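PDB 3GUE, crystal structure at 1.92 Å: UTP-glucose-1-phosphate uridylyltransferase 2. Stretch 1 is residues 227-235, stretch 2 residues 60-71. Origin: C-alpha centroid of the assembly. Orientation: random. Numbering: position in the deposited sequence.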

# COMPACT_ATOMS: atom_id res chain seq x y z
N LEU A 227 14.11 -6.82 -3.92
CA LEU A 227 14.88 -6.33 -5.05
C LEU A 227 15.41 -7.56 -5.84
O LEU A 227 16.28 -8.30 -5.36
CB LEU A 227 16.01 -5.45 -4.54
CG LEU A 227 16.56 -4.52 -5.62
CD1 LEU A 227 17.03 -3.18 -5.04
CD2 LEU A 227 17.64 -5.18 -6.45
N ASP A 228 14.86 -7.80 -7.03
CA ASP A 228 15.29 -8.93 -7.88
C ASP A 228 16.22 -8.37 -8.93
O ASP A 228 15.77 -7.68 -9.85
CB ASP A 228 14.08 -9.58 -8.56
CG ASP A 228 14.43 -10.86 -9.35
OD1 ASP A 228 15.58 -11.09 -9.79
OD2 ASP A 228 13.50 -11.66 -9.55
N VAL A 229 17.52 -8.63 -8.80
CA VAL A 229 18.45 -8.13 -9.82
C VAL A 229 18.15 -8.70 -11.25
O VAL A 229 18.35 -8.00 -12.24
CB VAL A 229 19.93 -8.26 -9.40
CG1 VAL A 229 20.87 -7.61 -10.44
CG2 VAL A 229 20.16 -7.65 -8.01
N ARG A 230 17.61 -9.93 -11.33
CA ARG A 230 17.25 -10.53 -12.65
C ARG A 230 16.03 -9.84 -13.33
O ARG A 230 15.92 -9.83 -14.56
CB ARG A 230 17.06 -12.06 -12.55
CG ARG A 230 18.28 -12.82 -11.98
CD ARG A 230 18.20 -14.36 -12.17
NE ARG A 230 17.34 -14.99 -11.17
CZ ARG A 230 17.75 -15.85 -10.24
NH1 ARG A 230 19.03 -16.23 -10.15
NH2 ARG A 230 16.86 -16.35 -9.37
N LEU A 231 15.16 -9.24 -12.53
CA LEU A 231 14.05 -8.44 -13.04
C LEU A 231 14.54 -7.04 -13.37
O LEU A 231 14.13 -6.42 -14.37
CB LEU A 231 12.95 -8.34 -12.01
CG LEU A 231 11.63 -7.70 -12.46
CD1 LEU A 231 11.05 -8.30 -13.78
CD2 LEU A 231 10.63 -7.80 -11.31
N LEU A 232 15.40 -6.53 -12.53
CA LEU A 232 16.11 -5.33 -12.90
C LEU A 232 16.78 -5.48 -14.26
O LEU A 232 16.65 -4.59 -15.11
CB LEU A 232 17.12 -4.94 -11.82
CG LEU A 232 17.95 -3.69 -12.10
CD1 LEU A 232 17.02 -2.53 -12.59
CD2 LEU A 232 18.69 -3.33 -10.85
N ASP A 233 17.49 -6.59 -14.45
CA ASP A 233 18.22 -6.89 -15.70
C ASP A 233 17.26 -6.82 -16.88
O ASP A 233 17.55 -6.19 -17.89
CB ASP A 233 18.85 -8.30 -15.65
CG ASP A 233 20.11 -8.38 -14.80
OD1 ASP A 233 20.68 -7.35 -14.40
OD2 ASP A 233 20.56 -9.52 -14.56
N TYR A 234 16.10 -7.47 -16.72
CA TYR A 234 15.04 -7.50 -17.73
C TYR A 234 14.51 -6.13 -18.11
O TYR A 234 14.36 -5.82 -19.30
CB TYR A 234 13.87 -8.34 -17.25
CG TYR A 234 12.68 -8.28 -18.19
CD1 TYR A 234 12.71 -8.93 -19.42
CD2 TYR A 234 11.54 -7.53 -17.85
CE1 TYR A 234 11.66 -8.87 -20.28
CE2 TYR A 234 10.46 -7.46 -18.72
CZ TYR A 234 10.53 -8.14 -19.94
OH TYR A 234 9.47 -8.11 -20.83
N MET A 235 14.20 -5.33 -17.09
CA MET A 235 13.66 -3.99 -17.26
C MET A 235 14.61 -3.12 -18.09
O MET A 235 14.21 -2.42 -19.05
CB MET A 235 13.46 -3.38 -15.89
CG MET A 235 12.83 -2.01 -15.91
SD MET A 235 13.02 -1.23 -14.32
CE MET A 235 12.23 0.36 -14.70
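Stretch 2 (60-71) FLQGIETKGENT

Stretch 2 (60-71) packs against the first turns of the helix that begins at V229 in stretch 1, a contact between parts of one chain at least 159 residues apart that buries 625 Å² in all. It starts as a short helix, 61-64, and leaves helical geometry at E65, from where extended residues run on past the helix of stretch 1. The CA atoms come nearest at R230 and E65, 5.8 Å apart, and at D233 and N70, 6.5 Å apart, so the extended segment passes across the side of the helix, from R230 to D233.

F60, the N-cap of the short helix, is out of reach of stretch 1, though its O accepts from I64 N at 3.3 Å. L61 starts out sideways, but its end comes nearer and sets CD1 3.6 Å from L231 CD1. Q62 and G63 make no contact. I64 points toward stretch 1 with chi1 in the p well; its CD1 lies over one face of the Y234 ring, 3.5 Å from the ring centroid and 17° off the normal, a CH-pi contact, and 3.8 Å from L231 CD1. L61, I64, L231 and Y234 thus form the apolar end of the interface.

E65 carries the polar centre. Its extended m, t side chain reaches the N-terminus of the stretch 1 helix, where D228 OD1 caps R230 N (2.8 Å) and L231 N (3.3 Å) through weak bonds. E65 OE2 stands 2.7 Å from D228 OD2, a close approach of two acidic groups, and water 1 links the same groups by donating to E65 OE1 (2.7 Å) and D228 OD2 (2.9 Å). E65 OE1 also lies near the plane of the R230 guanidinium, at its edge, in a long salt bridge to R230 NE of 3.9 Å.

Beyond E65 the backbone is extended. T66 O approaches R230 CD at 3.1 Å, while water 2 accepts from T66 N (3.1 Å) and donates to R230 O (2.5 Å). The CA-to-CB bond of K67 points away from stretch 1. G68 has a positive phi of 89°, at which a CB would jam against the carbonyl O of K67; water 3 donates to G68 O (2.9 Å) and D233 OD2 (2.5 Å). E69 lays CB 3.9 Å from V229 CG1 and CG 4.1 Å from R230 CG. N70 N then donates to D233 OD1 and OD2, each at 3.3 Å and each weak, a forked contact near the end of the stretch. The CA-to-CB bond of T71 points away.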

# COMPACT_ATOMS: atom_id res chain seq x y z
N PHE A 60 5.13 -13.84 -17.52
CA PHE A 60 5.47 -14.36 -16.22
C PHE A 60 6.95 -14.19 -16.02
O PHE A 60 7.72 -14.24 -16.98
CB PHE A 60 5.06 -15.85 -16.14
CG PHE A 60 3.63 -16.07 -15.74
CD1 PHE A 60 3.31 -16.67 -14.52
CD2 PHE A 60 2.59 -15.63 -16.56
CE1 PHE A 60 1.98 -16.85 -14.14
CE2 PHE A 60 1.26 -15.79 -16.19
CZ PHE A 60 0.95 -16.41 -14.98
N LEU A 61 7.36 -14.00 -14.77
CA LEU A 61 8.76 -13.80 -14.39
C LEU A 61 9.72 -14.92 -14.80
O LEU A 61 10.85 -14.65 -15.25
CB LEU A 61 8.82 -13.59 -12.88
CG LEU A 61 10.01 -12.93 -12.22
CD1 LEU A 61 10.00 -11.45 -12.47
CD2 LEU A 61 9.85 -13.23 -10.74
N GLN A 62 9.28 -16.18 -14.67
CA GLN A 62 10.09 -17.35 -15.05
C GLN A 62 10.47 -17.31 -16.53
O GLN A 62 11.63 -17.55 -16.88
CB GLN A 62 9.37 -18.67 -14.74
CG GLN A 62 10.34 -19.83 -14.48
CD GLN A 62 9.64 -21.13 -14.11
N GLY A 63 9.49 -17.01 -17.38
CA GLY A 63 9.75 -16.75 -18.78
C GLY A 63 10.85 -15.72 -18.94
O GLY A 63 11.95 -16.06 -19.38
N ILE A 64 10.59 -14.48 -18.51
CA ILE A 64 11.36 -13.31 -18.94
C ILE A 64 12.77 -13.14 -18.35
O ILE A 64 13.58 -12.36 -18.88
CB ILE A 64 10.56 -11.99 -18.73
CG1 ILE A 64 10.06 -11.85 -17.29
CG2 ILE A 64 9.40 -11.91 -19.73
CD1 ILE A 64 9.96 -10.39 -16.80
N GLU A 65 13.05 -13.84 -17.25
CA GLU A 65 14.35 -13.75 -16.56
C GLU A 65 15.38 -14.77 -17.07
O GLU A 65 15.03 -15.83 -17.58
CB GLU A 65 14.17 -13.89 -15.05
CG GLU A 65 13.58 -12.64 -14.39
CD GLU A 65 13.57 -12.71 -12.87
OE1 GLU A 65 13.79 -13.80 -12.29
OE2 GLU A 65 13.32 -11.66 -12.24
N THR A 66 16.66 -14.44 -16.93
CA THR A 66 17.75 -15.35 -17.34
C THR A 66 18.70 -15.61 -16.17
O THR A 66 18.63 -14.93 -15.14
CB THR A 66 18.55 -14.79 -18.55
OG1 THR A 66 19.23 -13.59 -18.17
CG2 THR A 66 17.62 -14.50 -19.74
N LYS A 67 19.59 -16.59 -16.32
CA LYS A 67 20.69 -16.79 -15.37
C LYS A 67 21.71 -15.64 -15.50
O LYS A 67 21.80 -14.99 -16.55
CB LYS A 67 21.39 -18.13 -15.60
CG LYS A 67 20.54 -19.37 -15.24
CD LYS A 67 21.32 -20.67 -15.39
CE LYS A 67 21.34 -21.16 -16.84
NZ LYS A 67 22.00 -22.51 -16.98
N GLY A 68 22.47 -15.40 -14.43
CA GLY A 68 23.51 -14.37 -14.43
C GLY A 68 22.89 -13.06 -13.98
O GLY A 68 21.67 -12.88 -14.10
N GLU A 69 23.71 -12.18 -13.39
CA GLU A 69 23.26 -10.83 -13.02
C GLU A 69 24.23 -9.78 -13.51
O GLU A 69 25.43 -10.02 -13.59
CB GLU A 69 23.09 -10.68 -11.51
CG GLU A 69 21.98 -11.54 -10.94
CD GLU A 69 22.07 -11.65 -9.45
OE1 GLU A 69 23.16 -11.41 -8.92
OE2 GLU A 69 21.06 -12.01 -8.80
N ASN A 70 23.70 -8.62 -13.84
CA ASN A 70 24.49 -7.48 -14.20
C ASN A 70 24.64 -6.65 -12.94
O ASN A 70 23.79 -5.78 -12.70
CB ASN A 70 23.78 -6.67 -15.29
CG ASN A 70 24.69 -5.62 -15.94
OD1 ASN A 70 25.79 -5.36 -15.46
ND2 ASN A 70 24.22 -5.01 -17.04
N THR A 71 25.70 -6.92 -12.16
CA THR A 71 25.96 -6.19 -10.88
C THR A 71 26.11 -4.67 -11.11
O THR A 71 25.77 -3.89 -10.24
CB THR A 71 27.17 -6.76 -10.11
OG1 THR A 71 27.07 -8.19 -10.08
CG2 THR A 71 27.20 -6.25 -8.65
O HOH W 1 13.83 -14.55 -9.67
O HOH W 2 16.95 -11.44 -16.12
O HOH W 3 19.85 -11.51 -15.84